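Local coordinates for thioesterase domain-containing protein (Chromobacterium violaceum, PDB 4RMM), which is of unproven function but belongs to the hotdog-fold thioesterases and probably hydrolyses acyl-CoA thioesters, at residues G31-E36 / R43-F48; V122-W127 / A136-H141. One frame throughout, in Å; residues are numbered along the deposited sequence.

Overall arrangement
Both contacts are antiparallel strand pairs of one sheet, met in series along the chain. Contact 1 (31-36 with 43-48) lies at an edge of the sheet within this chain, because 33-35 is an outermost strand; contact 2 (122-127 with 136-141) lies further in, flanked by strands 106-115 and 89-97. Strand 106-115 separates the two pairs, and their centres are about 15 Å apart. They nevertheless touch, Arg-43 NE packing 4.2 Å from Trp-127 CH2. Helix 67-80 unites them more broadly: it meets Phe-44 and Met-34 of contact 1 and Val-122, Ile-124 and Ala-126 of contact 2, the sheet-wrapped helix of a hotdog fold.

Contact 1 of 2, residues G31-E36 / R43-F48; sequences GTSMAE and RFELPF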
loop_
_atom_site.group_PDB
_atom_site.type_symbol
_atom_site.label_atom_id
_atom_site.label_comp_id
_atom_site.label_asym_id
_atom_site.label_seq_id
_atom_site.Cartn_x
_atom_site.Cartn_y
_atom_site.Cartn_z
ATOM N N GLY A 31 2.139 -11.289 6.949
ATOM C CA GLY A 31 2.925 -12.471 7.260
ATOM C C GLY A 31 3.345 -13.080 5.949
ATOM O O GLY A 31 3.307 -14.302 5.757
ATOM N N THR A 32 3.756 -12.208 5.038
ATOM C CA THR A 32 4.145 -12.651 3.722
ATOM C C THR A 32 5.181 -13.749 3.770
ATOM O O THR A 32 6.092 -13.780 4.604
ATOM C CB THR A 32 4.656 -11.482 2.847
ATOM O OG1 THR A 32 3.837 -10.332 3.076
ATOM C CG2 THR A 32 4.554 -11.843 1.363
ATOM N N SER A 33 4.969 -14.687 2.872
ATOM C CA SER A 33 5.830 -15.816 2.704
ATOM C C SER A 33 6.312 -15.544 1.296
ATOM O O SER A 33 5.727 -14.721 0.589
ATOM C CB SER A 33 5.009 -17.100 2.773
ATOM O OG SER A 33 5.823 -18.228 2.538
HETATM N N MSE A 34 7.370 -16.219 0.881
HETATM C CA MSE A 34 7.890 -15.977 -0.448
HETATM C C MSE A 34 8.758 -17.124 -0.953
HETATM O O MSE A 34 9.587 -17.662 -0.216
HETATM C CB MSE A 34 8.683 -14.673 -0.425
HETATM C CG MSE A 34 9.213 -14.209 -1.754
HETATM SE SE MSE A 34 10.174 -12.551 -1.517
HETATM C CE MSE A 34 11.950 -13.253 -1.363
ATOM N N ALA A 35 8.556 -17.492 -2.215
ATOM C CA ALA A 35 9.311 -18.569 -2.844
ATOM C C ALA A 35 9.120 -18.549 -4.357
ATOM O O ALA A 35 8.555 -17.607 -4.906
ATOM C CB ALA A 35 8.870 -19.914 -2.282
ATOM N N GLU A 36 9.583 -19.603 -5.023
ATOM C CA GLU A 36 9.475 -19.703 -6.474
ATOM C C GLU A 36 8.713 -20.939 -6.953
ATOM O O GLU A 36 8.732 -21.991 -6.311
ATOM C CB GLU A 36 10.874 -19.681 -7.098
ATOM C CG GLU A 36 10.892 -19.863 -8.606
ATOM C CD GLU A 36 11.704 -18.799 -9.309
ATOM O OE1 GLU A 36 12.846 -18.539 -8.874
ATOM O OE2 GLU A 36 11.201 -18.229 -10.299
ATOM N N ARG A 43 6.921 -15.886 -6.703
ATOM C CA ARG A 43 5.558 -15.953 -6.190
ATOM C C ARG A 43 5.524 -15.628 -4.697
ATOM O O ARG A 43 6.435 -15.998 -3.959
ATOM C CB ARG A 43 4.968 -17.345 -6.438
ATOM C CG ARG A 43 3.526 -17.493 -5.977
ATOM C CD ARG A 43 2.919 -18.798 -6.456
ATOM N NE ARG A 43 2.896 -18.872 -7.916
ATOM C CZ ARG A 43 2.472 -19.926 -8.603
ATOM N NH1 ARG A 43 2.033 -20.999 -7.961
ATOM N NH2 ARG A 43 2.488 -19.909 -9.931
ATOM N N PHE A 44 4.472 -14.933 -4.266
ATOM C CA PHE A 44 4.313 -14.544 -2.866
ATOM C C PHE A 44 3.092 -15.186 -2.201
ATOM O O PHE A 44 2.179 -15.660 -2.876
ATOM C CB PHE A 44 4.172 -13.020 -2.736
ATOM C CG PHE A 44 5.365 -12.241 -3.203
ATOM C CD1 PHE A 44 5.630 -12.079 -4.553
ATOM C CD2 PHE A 44 6.216 -11.636 -2.284
ATOM C CE1 PHE A 44 6.721 -11.312 -4.979
ATOM C CE2 PHE A 44 7.308 -10.870 -2.710
ATOM C CZ PHE A 44 7.555 -10.718 -4.055
ATOM N N GLU A 45 3.080 -15.178 -0.869
ATOM C CA GLU A 45 1.980 -15.746 -0.090
ATOM C C GLU A 45 1.709 -14.878 1.122
ATOM O O GLU A 45 2.601 -14.265 1.676
ATOM C CB GLU A 45 2.286 -17.171 0.336
ATOM C CG GLU A 45 2.287 -18.167 -0.801
ATOM C CD GLU A 45 2.209 -19.593 -0.309
ATOM O OE1 GLU A 45 2.268 -20.516 -1.148
ATOM O OE2 GLU A 45 2.084 -19.790 0.921
ATOM N N LEU A 46 0.457 -14.833 1.543
ATOM C CA LEU A 46 0.119 -13.979 2.668
ATOM C C LEU A 46 -0.989 -14.725 3.324
ATOM O O LEU A 46 -1.827 -15.314 2.573
ATOM C CB LEU A 46 -0.256 -12.605 2.115
ATOM C CG LEU A 46 -1.279 -11.684 2.793
ATOM C CD1 LEU A 46 -1.166 -11.728 4.290
ATOM C CD2 LEU A 46 -1.098 -10.303 2.269
ATOM N N PRO A 47 -1.071 -14.710 4.685
ATOM C CA PRO A 47 -2.183 -15.463 5.206
ATOM C C PRO A 47 -3.373 -14.567 5.316
ATOM O O PRO A 47 -3.555 -13.912 6.339
ATOM C CB PRO A 47 -1.638 -15.887 6.563
ATOM C CG PRO A 47 -1.137 -14.588 7.067
ATOM C CD PRO A 47 -0.430 -14.002 5.807
ATOM N N PHE A 48 -4.161 -14.515 4.259
ATOM C CA PHE A 48 -5.336 -13.656 4.245
ATOM C C PHE A 48 -6.448 -14.225 5.116
ATOM O O PHE A 48 -7.152 -15.153 4.721
ATOM C CB PHE A 48 -5.834 -13.478 2.805
ATOM C CG PHE A 48 -6.264 -12.076 2.486
ATOM C CD1 PHE A 48 -5.514 -10.992 2.931
ATOM C CD2 PHE A 48 -7.406 -11.835 1.737
ATOM C CE1 PHE A 48 -5.900 -9.695 2.634
ATOM C CE2 PHE A 48 -7.796 -10.539 1.436
ATOM C CZ PHE A 48 -7.043 -9.467 1.887
#
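Ser-33 and Glu-45 form a hydrogen-bonded antiparallel pair: Ser-33 N donates to Glu-45 O at 2.7 Å, tilted 32° from the carbonyl plane, and Glu-45 N returns a bond to Ser-33 O from above that carbonyl's plane. Ala-35 and Arg-43 make the second pair, Ala-35 N reaching Arg-43 O at 3.1 Å with a nearly linear N-H...O angle of 178°. Glu-45 O also receives a CA-H...O contact, 3.0 Å from Thr-32 CA.

The apolar contacts centre on the non-hydrogen-bonded pair Met-34 and Phe-44. Residue Met-34 is a selenomethionine whose side chain runs beside that of Phe-44, pointing the same way. Its CG, anti to the backbone N (chi1 -176°), lies over one ring face, while SE approaches Phe-44 CE2 to 3.5 Å, an oblique Met-aromatic contact. At the ring edge, Thr-32 CG2 stands 4.0 Å from Phe-44 CD2. Ala-73 and Ile-76 of helix 67-80 also meet this ring.

On the opposite face of the sheet, Ser-33 CB and Glu-45 CB touch at 3.7 Å, and Arg-43 forms a salt bridge with Asp-37. The two strands, joined by a short connection, make a beta hairpin at the edge of this chain's sheet, with its Met-34 and Phe-44 face turned to the hotdog helix.

Contact 2 of 2, residues V122-W127 / A136-H141; sequences VLIEAW and AVARAH
Ile-124 O accepts the shortest hydrogen bond of this strand pair, 2.7 Å from Ala-138 N, with the donor tilted 15° from the carbonyl plane. The same oxygen receives a CA-H...O contact from Val-137 CA at 3.3 Å. In return, Ile-124 N donates to Ala-138 O from above that carbonyl's plane, 46° out of it. Reciprocal bonds also join Val-122 to Ala-140 and Ala-126 to Ala-136, giving six backbone bonds; Val-122 N reaches Ala-140 O at 2.8 Å.

On the face carrying Ile-124 and Ala-138, Ile-124 CD1 lies 3.9 Å from Ala-138 CB and 3.6 Å from Ala-138 O. Met-70 and Ala-74 of helix 67-80 pack against Ile-124 as well. The opposite face has a mixed character: with Leu-123 CG anti to its backbone N (chi1 163°) and Arg-139 CG anti to its carbonyl carbon, the two chains run side by side, and Leu-123 CD1 lies over one guanidinium face, 3.7 Å from Arg-139 NE. Nearby, Glu-125 forms a salt bridge with Arg-131.

The chemistry is therefore two-sided: reciprocal bonds fix the strand register, Val-122, Ile-124 and the alanines form a buried apolar face whose 122-127 side meets helix 67-80, and charged side chains with aliphatic neighbours occupy the more solvent-accessible face.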
loop_
_atom_site.group_PDB
_atom_site.type_symbol
_atom_site.label_atom_id
_atom_site.label_comp_id
_atom_site.label_asym_id
_atom_site.label_seq_id
_atom_site.Cartn_x
_atom_site.Cartn_y
_atom_site.Cartn_z
ATOM N N VAL A 122 5.023 -3.569 -14.609
ATOM C CA VAL A 122 4.722 -4.779 -13.856
ATOM C C VAL A 122 3.223 -5.009 -13.629
ATOM O O VAL A 122 2.479 -4.066 -13.366
ATOM C CB VAL A 122 5.409 -4.715 -12.459
ATOM C CG1 VAL A 122 5.136 -5.976 -11.649
ATOM C CG2 VAL A 122 6.896 -4.499 -12.627
ATOM N N LEU A 123 2.793 -6.268 -13.731
ATOM C CA LEU A 123 1.398 -6.652 -13.483
ATOM C C LEU A 123 1.435 -7.646 -12.330
ATOM O O LEU A 123 2.223 -8.591 -12.335
ATOM C CB LEU A 123 0.767 -7.296 -14.720
ATOM C CG LEU A 123 -0.529 -8.128 -14.579
ATOM C CD1 LEU A 123 -1.756 -7.238 -14.365
ATOM C CD2 LEU A 123 -0.710 -8.965 -15.847
ATOM N N ILE A 124 0.607 -7.398 -11.324
ATOM C CA ILE A 124 0.517 -8.234 -10.141
ATOM C C ILE A 124 -0.910 -8.764 -10.044
ATOM O O ILE A 124 -1.879 -8.008 -10.156
ATOM C CB ILE A 124 0.803 -7.433 -8.851
ATOM C CG1 ILE A 124 2.059 -6.577 -9.029
ATOM C CG2 ILE A 124 0.987 -8.381 -7.659
ATOM C CD1 ILE A 124 1.798 -5.261 -9.738
ATOM N N GLU A 125 -1.032 -10.066 -9.847
ATOM C CA GLU A 125 -2.339 -10.691 -9.698
ATOM C C GLU A 125 -2.375 -11.361 -8.342
ATOM O O GLU A 125 -1.435 -12.040 -7.944
ATOM C CB GLU A 125 -2.545 -11.746 -10.772
ATOM C CG GLU A 125 -2.519 -11.200 -12.168
ATOM C CD GLU A 125 -2.222 -12.279 -13.178
ATOM O OE1 GLU A 125 -3.134 -13.068 -13.492
ATOM O OE2 GLU A 125 -1.063 -12.343 -13.639
ATOM N N ALA A 126 -3.467 -11.158 -7.628
ATOM C CA ALA A 126 -3.611 -11.768 -6.323
ATOM C C ALA A 126 -4.851 -12.637 -6.398
ATOM O O ALA A 126 -5.929 -12.179 -6.770
ATOM C CB ALA A 126 -3.755 -10.707 -5.248
ATOM N N TRP A 127 -4.693 -13.910 -6.076
ATOM C CA TRP A 127 -5.823 -14.820 -6.128
ATOM C C TRP A 127 -5.707 -15.819 -5.003
ATOM O O TRP A 127 -4.777 -15.769 -4.198
ATOM C CB TRP A 127 -5.866 -15.535 -7.482
ATOM C CG TRP A 127 -4.790 -16.565 -7.692
ATOM C CD1 TRP A 127 -4.945 -17.927 -7.664
ATOM C CD2 TRP A 127 -3.394 -16.326 -7.941
ATOM N NE1 TRP A 127 -3.737 -18.546 -7.877
ATOM C CE2 TRP A 127 -2.769 -17.593 -8.052
ATOM C CE3 TRP A 127 -2.612 -15.170 -8.081
ATOM C CZ2 TRP A 127 -1.394 -17.735 -8.294
ATOM C CZ3 TRP A 127 -1.242 -15.312 -8.322
ATOM C CH2 TRP A 127 -0.650 -16.589 -8.426
ATOM N N ALA A 136 -7.702 -9.474 -6.527
ATOM C CA ALA A 136 -7.270 -8.140 -6.930
ATOM C C ALA A 136 -6.159 -8.211 -7.982
ATOM O O ALA A 136 -5.376 -9.166 -8.024
ATOM C CB ALA A 136 -6.776 -7.367 -5.708
ATOM N N VAL A 137 -6.120 -7.218 -8.858
ATOM C CA VAL A 137 -5.064 -7.146 -9.870
ATOM C C VAL A 137 -4.454 -5.743 -9.782
ATOM O O VAL A 137 -5.170 -4.747 -9.668
ATOM C CB VAL A 137 -5.601 -7.386 -11.303
ATOM C CG1 VAL A 137 -6.187 -8.822 -11.422
ATOM C CG2 VAL A 137 -6.654 -6.356 -11.633
ATOM N N ALA A 138 -3.129 -5.664 -9.809
ATOM C CA ALA A 138 -2.474 -4.366 -9.739
ATOM C C ALA A 138 -1.539 -4.181 -10.912
ATOM O O ALA A 138 -1.252 -5.129 -11.650
ATOM C CB ALA A 138 -1.699 -4.229 -8.438
ATOM N N ARG A 139 -1.074 -2.950 -11.074
ATOM C CA ARG A 139 -0.142 -2.581 -12.125
ATOM C C ARG A 139 0.753 -1.445 -11.616
ATOM O O ARG A 139 0.292 -0.529 -10.932
ATOM C CB ARG A 139 -0.901 -2.161 -13.389
ATOM C CG ARG A 139 -1.758 -3.308 -13.944
ATOM C CD ARG A 139 -2.147 -3.143 -15.408
ATOM N NE ARG A 139 -3.089 -4.179 -15.847
ATOM C CZ ARG A 139 -4.329 -4.304 -15.380
ATOM N NH1 ARG A 139 -4.779 -3.461 -14.460
ATOM N NH2 ARG A 139 -5.126 -5.268 -15.831
ATOM N N ALA A 140 2.035 -1.537 -11.939
ATOM C CA ALA A 140 3.013 -0.553 -11.506
ATOM C C ALA A 140 4.072 -0.267 -12.570
ATOM O O ALA A 140 4.449 -1.155 -13.332
ATOM C CB ALA A 140 3.676 -1.046 -10.234
ATOM N N HIS A 141 4.535 0.981 -12.617
ATOM C CA HIS A 141 5.562 1.410 -13.557
ATOM C C HIS A 141 6.765 1.836 -12.752
ATOM O O HIS A 141 6.634 2.565 -11.769
ATOM C CB HIS A 141 5.097 2.604 -14.400
ATOM C CG HIS A 141 3.980 2.285 -15.339
ATOM N ND1 HIS A 141 2.805 3.008 -15.377
ATOM C CD2 HIS A 141 3.852 1.317 -16.277
ATOM C CE1 HIS A 141 2.006 2.498 -16.293
ATOM N NE2 HIS A 141 2.618 1.469 -16.856
#